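Local coordinates for DNA mismatch repair protein MutS (Thermus aquaticus, PDB 1EWQ) that recognises mismatched and unpaired bases in DNA and, with a weak ATPase activity, takes part in DNA mismatch repair, at residues G3-E8 against K64-P69; P15-Y20 against E41-D46; Y30-Q35 against A93-V98; R52-V57 against E83-M88. All blocks are in the same frame, centred on the assembly; numbering follows the deposited sequence.

Contact 1 of 4, residues G3-E8 against K64-P69. With nucleotides of chain B.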
# COMPACT_ATOMS: atom_id res chain seq x y z
N GLY C 3 -30.31 3.33 18.03
CA GLY C 3 -30.76 4.64 18.45
C GLY C 3 -30.10 4.93 19.78
O GLY C 3 -30.56 5.76 20.57
N MSE C 4 -29.00 4.22 20.02
CA MSE C 4 -28.24 4.37 21.25
C MSE C 4 -26.75 4.53 20.97
O MSE C 4 -26.17 3.80 20.15
CB MSE C 4 -28.49 3.16 22.15
CG MSE C 4 -28.23 1.82 21.48
SE MSE C 4 -28.99 0.36 22.51
CE MSE C 4 -27.63 0.24 23.89
N LEU C 5 -26.15 5.49 21.65
CA LEU C 5 -24.73 5.80 21.50
C LEU C 5 -23.88 5.06 22.52
O LEU C 5 -24.26 4.93 23.68
CB LEU C 5 -24.53 7.31 21.65
CG LEU C 5 -23.13 7.89 21.48
CD1 LEU C 5 -22.66 7.68 20.05
CD2 LEU C 5 -23.15 9.37 21.83
N LYS C 6 -22.72 4.59 22.08
CA LYS C 6 -21.80 3.88 22.97
C LYS C 6 -21.20 4.87 23.96
O LYS C 6 -20.97 6.03 23.62
CB LYS C 6 -20.67 3.23 22.17
CG LYS C 6 -19.57 2.65 23.05
CD LYS C 6 -18.43 2.09 22.23
CE LYS C 6 -17.30 1.58 23.11
NZ LYS C 6 -16.18 1.03 22.31
N GLY C 7 -20.95 4.40 25.17
CA GLY C 7 -20.38 5.27 26.19
C GLY C 7 -20.82 4.84 27.57
O GLY C 7 -21.94 4.36 27.75
N GLU C 8 -19.95 5.03 28.55
CA GLU C 8 -20.27 4.65 29.92
C GLU C 8 -21.03 5.74 30.66
O GLU C 8 -20.88 6.93 30.37
CB GLU C 8 -18.98 4.31 30.66
CG GLU C 8 -18.25 3.12 30.06
CD GLU C 8 -16.96 2.81 30.78
OE1 GLU C 8 -17.01 2.58 32.00
OE2 GLU C 8 -15.90 2.80 30.11
N LYS C 64 -24.03 15.30 32.50
CA LYS C 64 -24.54 14.69 33.73
C LYS C 64 -24.92 13.22 33.54
O LYS C 64 -24.39 12.33 34.21
CB LYS C 64 -25.76 15.46 34.24
CG LYS C 64 -26.33 14.91 35.53
CD LYS C 64 -27.46 15.76 36.05
CE LYS C 64 -27.99 15.24 37.37
NZ LYS C 64 -29.13 16.06 37.86
N ASP C 65 -25.85 12.99 32.63
CA ASP C 65 -26.32 11.66 32.30
C ASP C 65 -25.12 10.72 32.16
O ASP C 65 -24.86 9.91 33.05
CB ASP C 65 -27.10 11.73 30.99
CG ASP C 65 -28.01 12.96 30.93
OD1 ASP C 65 -28.94 13.05 31.76
OD2 ASP C 65 -27.77 13.84 30.07
N PHE C 66 -24.38 10.84 31.06
CA PHE C 66 -23.20 10.00 30.86
C PHE C 66 -22.17 10.67 29.96
O PHE C 66 -22.38 11.79 29.48
CB PHE C 66 -23.59 8.63 30.27
CG PHE C 66 -23.85 8.64 28.77
CD1 PHE C 66 -23.71 7.46 28.04
CD2 PHE C 66 -24.23 9.80 28.10
CE1 PHE C 66 -23.93 7.43 26.66
CE2 PHE C 66 -24.45 9.78 26.72
CZ PHE C 66 -24.30 8.60 26.00
N THR C 67 -21.06 9.99 29.74
CA THR C 67 -19.99 10.49 28.89
C THR C 67 -19.82 9.52 27.73
O THR C 67 -19.97 8.31 27.90
CB THR C 67 -18.65 10.61 29.64
OG1 THR C 67 -17.68 11.22 28.79
CG2 THR C 67 -18.15 9.23 30.05
N THR C 68 -19.52 10.06 26.55
CA THR C 68 -19.34 9.24 25.37
C THR C 68 -18.07 9.62 24.63
O THR C 68 -17.59 10.76 24.73
CB THR C 68 -20.53 9.39 24.40
OG1 THR C 68 -20.35 8.50 23.29
CG2 THR C 68 -20.64 10.82 23.88
N PRO C 69 -17.49 8.67 23.88
CA PRO C 69 -16.27 8.96 23.13
C PRO C 69 -16.53 10.05 22.08
O PRO C 69 -17.64 10.14 21.54
CB PRO C 69 -15.93 7.61 22.50
CG PRO C 69 -16.42 6.64 23.53
CD PRO C 69 -17.76 7.22 23.90
P DA B 16 -26.85 18.34 30.86
OP1 DA B 16 -26.82 16.86 30.75
OP2 DA B 16 -28.13 19.07 30.65
O5' DA B 16 -26.25 18.73 32.28
C5' DA B 16 -24.90 18.41 32.61
C4' DA B 16 -24.44 19.24 33.78
O4' DA B 16 -24.43 20.64 33.40
C3' DA B 16 -25.33 19.14 35.02
O3' DA B 16 -24.52 19.12 36.20
C2' DA B 16 -26.19 20.39 34.94
C1' DA B 16 -25.32 21.39 34.21
N9 DA B 16 -26.07 22.28 33.31
C8 DA B 16 -27.14 21.93 32.52
N7 DA B 16 -27.59 22.91 31.79
C5 DA B 16 -26.78 23.99 32.12
C6 DA B 16 -26.74 25.32 31.68
N6 DA B 16 -27.57 25.81 30.76
N1 DA B 16 -25.81 26.13 32.22
C2 DA B 16 -24.98 25.63 33.13
N3 DA B 16 -24.91 24.40 33.62
C4 DA B 16 -25.85 23.61 33.07
P DG B 17 -25.22 19.08 37.64
OP1 DG B 17 -24.26 18.43 38.58
OP2 DG B 17 -26.60 18.54 37.51
O5' DG B 17 -25.32 20.62 38.02
C5' DG B 17 -24.16 21.45 37.99
C4' DG B 17 -24.52 22.86 38.40
O4' DG B 17 -25.17 23.57 37.32
C3' DG B 17 -25.46 22.94 39.60
O3' DG B 17 -25.06 24.01 40.46
C2' DG B 17 -26.80 23.26 38.95
C1' DG B 17 -26.38 24.13 37.79
N9 DG B 17 -27.32 24.19 36.67
C8 DG B 17 -28.13 23.18 36.21
N7 DG B 17 -28.86 23.53 35.19
C5 DG B 17 -28.51 24.86 34.95
C6 DG B 17 -28.96 25.77 33.97
O6 DG B 17 -29.80 25.59 33.07
N1 DG B 17 -28.34 27.01 34.09
C2 DG B 17 -27.40 27.33 35.04
N2 DG B 17 -26.92 28.58 35.00
N3 DG B 17 -26.97 26.48 35.96
C4 DG B 17 -27.56 25.28 35.86
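Thr68 and Thr67 each make a hydrogen bond to residues 3-8. With OG1 anti to the backbone N (chi1 -177°), the Thr68 hydroxyl reaches Lys6 O and donates to it at 2.6 Å, nearly in line with that carbonyl; the same OG1 takes a weak hydrogen bond from Gly44 N. The backbone Thr67 N donates to Glu8 O at 3.1 Å.

The apolar part is small. Leu5 crosses the Thr68 side chain at about a right angle, with Leu5 CD2 lying 3.6 Å from Thr68 CG2 and, more loosely, 4.4 Å from Phe66 CZ.

Carbonyl oxygens meet the edge of the Phe66 ring. Leu5 O lies in the ring plane, 3.9 Å from Phe66 CE1, and Gly7 O approaches Phe66 CD1 at 3.6 Å. Gly7 passes so close to Thr67 that a CB would run into Thr67 O, and its positive phi of 150° is one that only glycine takes up readily.

Among the charged groups, Lys6 NZ forms a salt bridge with Glu48, and the Lys64 chain lies beside the DNA, its CD nearest at 3.3 Å from OP2 of DG17 of chain B.

This is the N-terminal arm ahead of helix 15-26, laid at the surface across the start of strand 67-74 in the DNA-contacting N-terminal domain of MutS.

Contact 2 of 4, residues P15-Y20 against E41-D46. With nucleotides of chain B; nucleotides of chain A.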
# COMPACT_ATOMS: atom_id res chain seq x y z
N PRO C 15 -29.46 16.44 24.30
CA PRO C 15 -30.16 16.82 23.07
C PRO C 15 -29.31 16.70 21.80
O PRO C 15 -29.76 16.10 20.82
CB PRO C 15 -30.58 18.26 23.35
CG PRO C 15 -30.88 18.22 24.81
CD PRO C 15 -29.70 17.44 25.36
N LEU C 16 -28.10 17.26 21.83
CA LEU C 16 -27.20 17.21 20.68
C LEU C 16 -26.95 15.77 20.24
O LEU C 16 -27.07 15.44 19.06
CB LEU C 16 -25.85 17.87 21.01
CG LEU C 16 -24.82 17.91 19.87
CD1 LEU C 16 -25.35 18.77 18.74
CD2 LEU C 16 -23.49 18.46 20.38
N LEU C 17 -26.60 14.92 21.20
CA LEU C 17 -26.34 13.52 20.91
C LEU C 17 -27.57 12.82 20.33
O LEU C 17 -27.46 11.80 19.66
CB LEU C 17 -25.85 12.80 22.17
CG LEU C 17 -24.45 13.24 22.61
CD1 LEU C 17 -24.05 12.52 23.89
CD2 LEU C 17 -23.45 12.93 21.49
N GLN C 18 -28.74 13.39 20.59
CA GLN C 18 -29.98 12.83 20.05
C GLN C 18 -30.05 13.21 18.59
O GLN C 18 -30.19 12.35 17.72
CB GLN C 18 -31.19 13.39 20.79
CG GLN C 18 -31.71 12.48 21.89
CD GLN C 18 -32.21 11.15 21.35
OE1 GLN C 18 -33.07 11.11 20.47
NE2 GLN C 18 -31.66 10.06 21.88
N GLN C 19 -29.96 14.51 18.33
CA GLN C 19 -30.00 15.03 16.97
C GLN C 19 -28.98 14.25 16.14
O GLN C 19 -29.22 13.94 14.97
CB GLN C 19 -29.64 16.52 17.00
CG GLN C 19 -29.62 17.20 15.65
CD GLN C 19 -29.27 18.68 15.75
OE1 GLN C 19 -28.22 19.04 16.28
NE2 GLN C 19 -30.16 19.53 15.25
N TYR C 20 -27.86 13.91 16.77
CA TYR C 20 -26.77 13.16 16.14
C TYR C 20 -27.15 11.71 15.83
O TYR C 20 -27.06 11.26 14.68
CB TYR C 20 -25.54 13.19 17.05
CG TYR C 20 -24.50 12.13 16.72
CD1 TYR C 20 -23.72 12.22 15.57
CD2 TYR C 20 -24.30 11.05 17.57
CE1 TYR C 20 -22.77 11.25 15.26
CE2 TYR C 20 -23.35 10.07 17.28
CZ TYR C 20 -22.59 10.18 16.12
OH TYR C 20 -21.65 9.21 15.83
N GLU C 41 -17.81 16.26 14.02
CA GLU C 41 -17.54 15.29 15.07
C GLU C 41 -18.26 13.95 14.94
O GLU C 41 -19.26 13.82 14.23
CB GLU C 41 -17.88 15.92 16.43
CG GLU C 41 -17.59 17.42 16.48
CD GLU C 41 -17.95 18.04 17.82
OE1 GLU C 41 -19.02 17.72 18.37
OE2 GLU C 41 -17.15 18.87 18.32
N CYS C 42 -17.72 12.96 15.65
CA CYS C 42 -18.27 11.61 15.69
C CYS C 42 -18.26 11.21 17.15
O CYS C 42 -17.38 11.64 17.90
CB CYS C 42 -17.39 10.64 14.90
SG CYS C 42 -17.33 10.94 13.13
N PHE C 43 -19.23 10.41 17.56
CA PHE C 43 -19.31 9.96 18.95
C PHE C 43 -19.40 8.43 19.05
O PHE C 43 -19.52 7.74 18.04
CB PHE C 43 -20.52 10.61 19.64
CG PHE C 43 -20.58 12.11 19.50
CD1 PHE C 43 -21.35 12.70 18.50
CD2 PHE C 43 -19.85 12.93 20.34
CE1 PHE C 43 -21.38 14.08 18.35
CE2 PHE C 43 -19.88 14.31 20.20
CZ PHE C 43 -20.64 14.89 19.20
N GLY C 44 -19.34 7.91 20.27
CA GLY C 44 -19.41 6.47 20.46
C GLY C 44 -18.34 5.75 19.65
O GLY C 44 -17.22 6.24 19.51
N GLU C 45 -18.68 4.57 19.12
CA GLU C 45 -17.74 3.80 18.32
C GLU C 45 -17.29 4.59 17.10
O GLU C 45 -16.12 4.54 16.72
CB GLU C 45 -18.37 2.49 17.85
CG GLU C 45 -18.56 1.47 18.94
CD GLU C 45 -18.97 0.13 18.38
OE1 GLU C 45 -20.09 0.04 17.83
OE2 GLU C 45 -18.17 -0.84 18.49
N ASP C 46 -18.23 5.30 16.50
CA ASP C 46 -17.94 6.11 15.33
C ASP C 46 -16.82 7.11 15.60
O ASP C 46 -16.05 7.45 14.70
CB ASP C 46 -19.21 6.82 14.87
CG ASP C 46 -20.22 5.86 14.29
OD1 ASP C 46 -19.89 5.20 13.29
OD2 ASP C 46 -21.34 5.76 14.83
P DT B 15 -26.99 19.57 24.46
OP1 DT B 15 -27.18 18.18 23.96
OP2 DT B 15 -28.13 20.51 24.50
O5' DT B 15 -26.39 19.43 25.93
C5' DT B 15 -25.51 20.42 26.43
C4' DT B 15 -25.06 20.07 27.83
O4' DT B 15 -24.34 21.20 28.34
C3' DT B 15 -26.21 19.85 28.80
O3' DT B 15 -25.78 18.95 29.84
C2' DT B 15 -26.48 21.25 29.33
C1' DT B 15 -25.12 21.93 29.27
N1 DT B 15 -25.16 23.32 28.80
C2 DT B 15 -24.25 24.21 29.33
O2 DT B 15 -23.43 23.89 30.18
N3 DT B 15 -24.33 25.48 28.82
C4 DT B 15 -25.21 25.95 27.86
O4 DT B 15 -25.15 27.13 27.49
C5 DT B 15 -26.14 24.96 27.35
C7 DT B 15 -27.12 25.38 26.30
C6 DT B 15 -26.08 23.72 27.84
P DT A 13 -9.04 17.78 23.38
OP1 DT A 13 -8.39 16.69 24.14
OP2 DT A 13 -8.64 19.19 23.63
O5' DT A 13 -8.89 17.48 21.84
C5' DT A 13 -10.00 17.75 21.01
C4' DT A 13 -9.98 16.90 19.77
O4' DT A 13 -11.33 16.94 19.28
C3' DT A 13 -9.10 17.48 18.67
O3' DT A 13 -8.54 16.46 17.84
C2' DT A 13 -10.05 18.40 17.91
C1' DT A 13 -11.44 17.84 18.20
N1 DT A 13 -12.45 18.85 18.58
C2 DT A 13 -13.78 18.55 18.38
O2 DT A 13 -14.16 17.47 17.95
N3 DT A 13 -14.65 19.55 18.72
C4 DT A 13 -14.34 20.79 19.23
O4 DT A 13 -15.24 21.60 19.45
C5 DT A 13 -12.94 21.04 19.44
C7 DT A 13 -12.51 22.35 20.03
C6 DT A 13 -12.07 20.07 19.10
P DC B 14 -26.33 24.35 19.51
OP1 DC B 14 -27.21 23.47 18.68
OP2 DC B 14 -26.82 25.70 19.91
O5' DC B 14 -25.92 23.51 20.80
C5' DC B 14 -25.22 22.28 20.64
C4' DC B 14 -24.83 21.71 21.99
O4' DC B 14 -23.92 22.61 22.66
C3' DC B 14 -25.99 21.48 22.95
O3' DC B 14 -25.78 20.25 23.65
C2' DC B 14 -25.90 22.66 23.90
C1' DC B 14 -24.40 22.89 23.97
N1 DC B 14 -23.96 24.25 24.35
C2 DC B 14 -23.15 24.41 25.49
O2 DC B 14 -22.85 23.41 26.17
N3 DC B 14 -22.71 25.65 25.82
C4 DC B 14 -23.06 26.70 25.08
N4 DC B 14 -22.58 27.90 25.43
C5 DC B 14 -23.90 26.57 23.93
C6 DC B 14 -24.33 25.34 23.61
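The phenol oxygen of Tyr20 accepts a nearly straight hydrogen bond from Phe43 N, 3.2 Å from Tyr20 OH with an N-H...O angle of 168°. Asp46 packs its CB against the same hydroxyl, 3.5 Å from Tyr20 OH.

The two rings form a T-shaped pair. Phe43 turns an edge to the face of Tyr20, with Phe43 CD1 standing over the ring centre, the centroids 4.8 Å apart and the planes at 79°. Tyr20 CG is anti to its backbone N (chi1 163°), and the ring continues from there to strand 39-43. From the same helix Leu17 adds a CH-pi contact, its CD2 over the middle of one Phe43 face, 3.6 Å from the ring centroid. Phe34 meets the Tyr20 ring as well.

Both segments also touch DNA. Glu41 OE2 accepts from N3 of DT13 of chain A at 2.6 Å, Glu41 being the glutamate of the Phe-X-Glu mismatch-reading motif of MutS. Near the start of the helix, Leu16 N points at OP1 of DT15 of chain B.

The chemistry implies a buried aromatic joint whose phenol oxygen accepts from a backbone amide, probably fixing the strand that presents Glu41 relative to the helix whose first turn meets the phosphate.

Contact 3 of 4, residues Y30-Q35 against A93-V98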
# COMPACT_ATOMS: atom_id res chain seq x y z
N TYR C 30 -22.77 4.47 6.14
CA TYR C 30 -21.94 5.65 5.94
C TYR C 30 -21.35 6.08 7.26
O TYR C 30 -21.91 5.80 8.32
CB TYR C 30 -22.77 6.82 5.39
CG TYR C 30 -23.40 6.59 4.04
CD1 TYR C 30 -24.44 5.67 3.88
CD2 TYR C 30 -22.95 7.28 2.92
CE1 TYR C 30 -25.01 5.45 2.63
CE2 TYR C 30 -23.52 7.07 1.68
CZ TYR C 30 -24.54 6.16 1.54
OH TYR C 30 -25.10 5.94 0.31
N LEU C 31 -20.20 6.75 7.21
CA LEU C 31 -19.59 7.27 8.42
C LEU C 31 -20.14 8.68 8.46
O LEU C 31 -19.85 9.49 7.58
CB LEU C 31 -18.07 7.29 8.34
CG LEU C 31 -17.41 7.83 9.61
CD1 LEU C 31 -17.87 7.01 10.81
CD2 LEU C 31 -15.90 7.78 9.49
N LEU C 32 -20.94 8.97 9.48
CA LEU C 32 -21.55 10.28 9.62
C LEU C 32 -20.65 11.30 10.29
O LEU C 32 -20.12 11.06 11.38
CB LEU C 32 -22.87 10.14 10.39
CG LEU C 32 -23.80 11.36 10.39
CD1 LEU C 32 -25.23 10.88 10.33
CD2 LEU C 32 -23.55 12.21 11.61
N LEU C 33 -20.47 12.44 9.62
CA LEU C 33 -19.66 13.54 10.12
C LEU C 33 -20.66 14.60 10.55
O LEU C 33 -21.26 15.28 9.72
CB LEU C 33 -18.73 14.06 9.03
CG LEU C 33 -17.71 13.01 8.56
CD1 LEU C 33 -16.84 13.58 7.45
CD2 LEU C 33 -16.85 12.57 9.73
N PHE C 34 -20.84 14.70 11.86
CA PHE C 34 -21.81 15.60 12.48
C PHE C 34 -21.21 16.96 12.82
O PHE C 34 -20.40 17.09 13.74
CB PHE C 34 -22.33 14.93 13.76
CG PHE C 34 -23.57 15.54 14.32
CD1 PHE C 34 -24.73 15.65 13.55
CD2 PHE C 34 -23.61 15.95 15.65
CE1 PHE C 34 -25.91 16.15 14.10
CE2 PHE C 34 -24.78 16.46 16.21
CZ PHE C 34 -25.94 16.55 15.43
N GLN C 35 -21.61 17.97 12.06
CA GLN C 35 -21.13 19.34 12.26
C GLN C 35 -21.61 20.00 13.55
O GLN C 35 -22.81 20.02 13.84
CB GLN C 35 -21.55 20.19 11.06
CG GLN C 35 -21.86 21.66 11.35
CD GLN C 35 -20.64 22.52 11.46
OE1 GLN C 35 -20.63 23.68 11.01
NE2 GLN C 35 -19.59 21.99 12.07
N ALA C 93 -21.42 10.48 5.15
CA ALA C 93 -22.68 11.20 5.21
C ALA C 93 -22.34 12.50 5.93
O ALA C 93 -21.93 12.48 7.10
CB ALA C 93 -23.72 10.41 5.99
N VAL C 94 -22.48 13.62 5.24
CA VAL C 94 -22.15 14.92 5.79
C VAL C 94 -23.37 15.64 6.34
O VAL C 94 -24.29 15.99 5.60
CB VAL C 94 -21.49 15.82 4.72
CG1 VAL C 94 -21.29 17.23 5.25
CG2 VAL C 94 -20.15 15.22 4.32
N ALA C 95 -23.37 15.83 7.65
CA ALA C 95 -24.47 16.52 8.31
C ALA C 95 -23.97 17.90 8.72
O ALA C 95 -23.06 18.01 9.55
CB ALA C 95 -24.91 15.74 9.53
N ASP C 96 -24.54 18.94 8.13
CA ASP C 96 -24.14 20.30 8.45
C ASP C 96 -25.22 21.05 9.21
O ASP C 96 -26.33 20.56 9.40
CB ASP C 96 -23.81 21.09 7.18
CG ASP C 96 -22.65 20.52 6.40
OD1 ASP C 96 -21.62 20.19 7.03
OD2 ASP C 96 -22.76 20.41 5.16
N GLN C 97 -24.87 22.26 9.64
CA GLN C 97 -25.81 23.12 10.34
C GLN C 97 -26.49 23.91 9.22
O GLN C 97 -25.87 24.73 8.56
CB GLN C 97 -25.06 24.04 11.31
CG GLN C 97 -24.45 23.27 12.48
CD GLN C 97 -23.66 24.14 13.43
OE1 GLN C 97 -23.28 23.71 14.51
NE2 GLN C 97 -23.39 25.38 13.02
N VAL C 98 -27.77 23.63 9.02
CA VAL C 98 -28.57 24.26 7.98
C VAL C 98 -29.17 25.60 8.39
O VAL C 98 -29.66 26.36 7.56
CB VAL C 98 -29.71 23.31 7.56
CG1 VAL C 98 -30.55 23.93 6.46
CG2 VAL C 98 -29.12 21.98 7.10
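Leu32 pairs with Ala93, Leu33 with Val94 and Phe34 with Ala95 in parallel register, with the strand axes 4.8 Å apart at their closest and 13° apart in direction. These are neighbouring inner strands of the mixed six-stranded sheet in the N-terminal, mismatch-recognition domain. Four backbone hydrogen bonds join them: Ala93 N to Leu31 O at 3.1 Å, Leu33 N to Ala93 O at 2.9 Å, Ala95 N to Leu33 O at 3.0 Å and Gln35 N to Ala95 O at 2.9 Å. The ladder thus alternates, Leu33 bonding to Ala93 through N and to Ala95 through O, as parallel strands do.

Leu32, Phe34, Ala93 and Ala95 share the sheet face covered by helix 15-26. Phe34 has CG anti to its backbone N (chi1 -165°), and its ring meets the methyl of Ala95 edge-on, CD1 to CB at 4.0 Å. Leu33 and Val94 turn to the other face, where both touch Tyr40; Asp96 OD1 is hydrogen-bonded to the Tyr40 hydroxyl.

Where the strands run out, Gln97 reaches two partners beyond the pair: its OE1 accepts from Gly37 N and its NE2 donates to a DNA phosphate. An alanine in place of Gln97 would probably leave the Gly37 amide without this acceptor, the phosphate without this donor, and a gap beside Gln35. The two glutamine chains cross at about a right angle, their amide planes 41° apart, with Gln35 CG pressed to 3.3 Å from Gln97 CG.

Contact 4 of 4, residues R52-V57 against E83-M88. With nucleotides of chain A.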
# COMPACT_ATOMS: atom_id res chain seq x y z
N ARG C 52 -9.03 6.52 15.05
CA ARG C 52 -7.96 5.64 14.58
C ARG C 52 -7.76 5.75 13.07
O ARG C 52 -6.62 5.73 12.59
CB ARG C 52 -8.24 4.19 14.97
CG ARG C 52 -9.19 3.43 14.09
CD ARG C 52 -9.14 1.94 14.44
NE ARG C 52 -9.54 1.69 15.82
CZ ARG C 52 -10.81 1.58 16.23
NH1 ARG C 52 -11.80 1.68 15.35
NH2 ARG C 52 -11.08 1.36 17.51
N ALA C 53 -8.85 5.86 12.33
CA ALA C 53 -8.78 5.98 10.88
C ALA C 53 -7.88 7.14 10.46
O ALA C 53 -7.11 7.02 9.51
CB ALA C 53 -10.17 6.17 10.30
N LEU C 54 -7.97 8.25 11.18
CA LEU C 54 -7.17 9.43 10.86
C LEU C 54 -6.10 9.72 11.89
O LEU C 54 -5.40 10.73 11.80
CB LEU C 54 -8.09 10.65 10.71
CG LEU C 54 -9.19 10.52 9.66
CD1 LEU C 54 -10.08 11.75 9.70
CD2 LEU C 54 -8.56 10.34 8.27
N GLY C 55 -5.95 8.83 12.87
CA GLY C 55 -4.95 9.04 13.90
C GLY C 55 -5.16 10.34 14.63
O GLY C 55 -4.23 11.12 14.83
N LEU C 56 -6.41 10.59 15.03
CA LEU C 56 -6.77 11.80 15.75
C LEU C 56 -6.78 11.52 17.25
O LEU C 56 -6.74 10.37 17.69
CB LEU C 56 -8.17 12.27 15.33
CG LEU C 56 -8.46 12.50 13.84
CD1 LEU C 56 -9.96 12.74 13.66
CD2 LEU C 56 -7.65 13.68 13.31
N VAL C 57 -6.81 12.58 18.04
CA VAL C 57 -6.86 12.43 19.49
C VAL C 57 -8.29 12.02 19.81
O VAL C 57 -9.25 12.57 19.25
CB VAL C 57 -6.55 13.76 20.20
CG1 VAL C 57 -6.75 13.62 21.69
CG2 VAL C 57 -5.11 14.18 19.90
N GLU C 83 -10.76 13.08 1.69
CA GLU C 83 -9.91 12.45 0.68
C GLU C 83 -9.30 11.19 1.30
O GLU C 83 -9.34 10.11 0.70
CB GLU C 83 -8.79 13.41 0.24
CG GLU C 83 -7.87 12.87 -0.86
CD GLU C 83 -6.75 13.84 -1.22
OE1 GLU C 83 -7.03 15.00 -1.62
OE2 GLU C 83 -5.57 13.45 -1.11
N ARG C 84 -8.76 11.34 2.50
CA ARG C 84 -8.15 10.22 3.18
C ARG C 84 -9.15 9.14 3.54
O ARG C 84 -8.91 7.96 3.29
CB ARG C 84 -7.40 10.68 4.44
CG ARG C 84 -6.01 11.25 4.16
CD ARG C 84 -5.19 11.26 5.43
NE ARG C 84 -5.61 12.31 6.36
CZ ARG C 84 -5.34 12.32 7.66
NH1 ARG C 84 -4.65 11.33 8.21
NH2 ARG C 84 -5.76 13.32 8.41
N LEU C 85 -10.28 9.53 4.12
CA LEU C 85 -11.29 8.57 4.51
C LEU C 85 -11.77 7.78 3.29
O LEU C 85 -11.92 6.56 3.35
CB LEU C 85 -12.48 9.28 5.15
CG LEU C 85 -12.16 9.98 6.47
CD1 LEU C 85 -13.32 10.86 6.90
CD2 LEU C 85 -11.86 8.93 7.53
N LEU C 86 -11.99 8.48 2.19
CA LEU C 86 -12.45 7.83 0.97
C LEU C 86 -11.49 6.74 0.50
O LEU C 86 -11.92 5.65 0.14
CB LEU C 86 -12.62 8.86 -0.15
CG LEU C 86 -13.89 9.71 -0.03
CD1 LEU C 86 -13.80 10.91 -0.93
CD2 LEU C 86 -15.10 8.85 -0.38
N LYS C 87 -10.20 7.05 0.52
CA LYS C 87 -9.20 6.09 0.07
C LYS C 87 -9.07 4.87 0.97
O LYS C 87 -8.52 3.85 0.56
CB LYS C 87 -7.87 6.81 -0.11
CG LYS C 87 -8.00 8.01 -1.04
CD LYS C 87 -6.68 8.68 -1.37
CE LYS C 87 -6.89 9.89 -2.28
NZ LYS C 87 -7.55 9.53 -3.58
N MSE C 88 -9.61 4.97 2.18
CA MSE C 88 -9.55 3.84 3.10
C MSE C 88 -10.76 2.92 2.95
O MSE C 88 -10.81 1.86 3.56
CB MSE C 88 -9.42 4.34 4.54
CG MSE C 88 -8.01 4.78 4.91
SE MSE C 88 -7.85 5.68 6.63
CE MSE C 88 -6.95 7.29 6.03
P DG A 14 -6.96 16.47 17.53
OP1 DG A 14 -6.62 15.21 16.83
OP2 DG A 14 -6.23 16.85 18.76
O5' DG A 14 -6.79 17.67 16.50
C5' DG A 14 -7.51 17.70 15.28
C4' DG A 14 -7.32 19.04 14.61
O4' DG A 14 -8.01 20.06 15.37
C3' DG A 14 -5.86 19.49 14.53
O3' DG A 14 -5.65 20.14 13.28
C2' DG A 14 -5.71 20.44 15.70
C1' DG A 14 -7.10 21.05 15.85
N9 DG A 14 -7.48 21.37 17.22
C8 DG A 14 -7.29 20.57 18.33
N7 DG A 14 -7.75 21.10 19.43
C5 DG A 14 -8.27 22.32 19.03
C6 DG A 14 -8.92 23.33 19.79
O6 DG A 14 -9.16 23.35 21.01
N1 DG A 14 -9.30 24.41 19.00
C2 DG A 14 -9.10 24.49 17.64
N2 DG A 14 -9.58 25.60 17.05
N3 DG A 14 -8.49 23.56 16.92
C4 DG A 14 -8.11 22.51 17.68
O HOH W 1 -5.19 13.24 11.00
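Leu54 lays its CD2 methyl over the centre of one face of the Arg84 guanidinium, 3.8 Å above the plane. The same methyl meets Leu85 CD2 at 3.7 Å, the two leucine side chains crossing at about a right angle, and Met88 CE at 4.1 Å. One branch of Leu54 therefore touches three residues of 83-88. Met88 is a selenomethionine; its SE rests 3.3 Å from Ala53 O. Alongside, Ala53 CB packs on Leu85 CD2 at 4.3 Å.

The polar link runs through water. A single molecule donates to Leu54 O at 2.6 Å and accepts from Arg84 NH2 at 2.7 Å, lying in the guanidinium plane at its edge. Arg84 bends at chi3 (-74°), which turns NE out of the run of the extended chain before it. With an alanine at Arg84, the water is likely to lose this donor and Leu54 CD2 the flat group it rests on.

Gly55, with phi of 59°, ends the first helix in a Schellman motif, and the chain leaves toward DNA: Val57 N donates an almost straight hydrogen bond to OP1 of DG14 of chain A at 2.9 Å. Gly55 O is taken by Arg76 of the second subunit.

The contact thus joins the C-terminal end of helix 44-54, which follows strand 39-43, to the C-terminal turn of helix 78-87, which comes between strands 67-74 and 92-97 in the chain; Tyr81 of the latter helix also packs on Leu54.

In the fold
All four contacts belong to one N-terminal domain, but at different depths. Contacts 2 and 3 are buried and touch each other: strands 31-36 and 39-43 are sheet neighbours, and Phe34 packs against helix 15-26. Contact 1 lies at the surface, its centre about 9 Å from that of contact 2, whose Gly44 N probably bonds to contact 1. Contact 4, partly buried, shares helix 44-54 with contact 2 without touching it. The chemistry follows: a regular backbone ladder in contact 3, aromatic packing with one hydroxyl bond in contact 2, one main-chain and one threonine-hydroxyl bond in contact 1, and leucine packing with a water link in contact 4. Each also has a residue close to DNA.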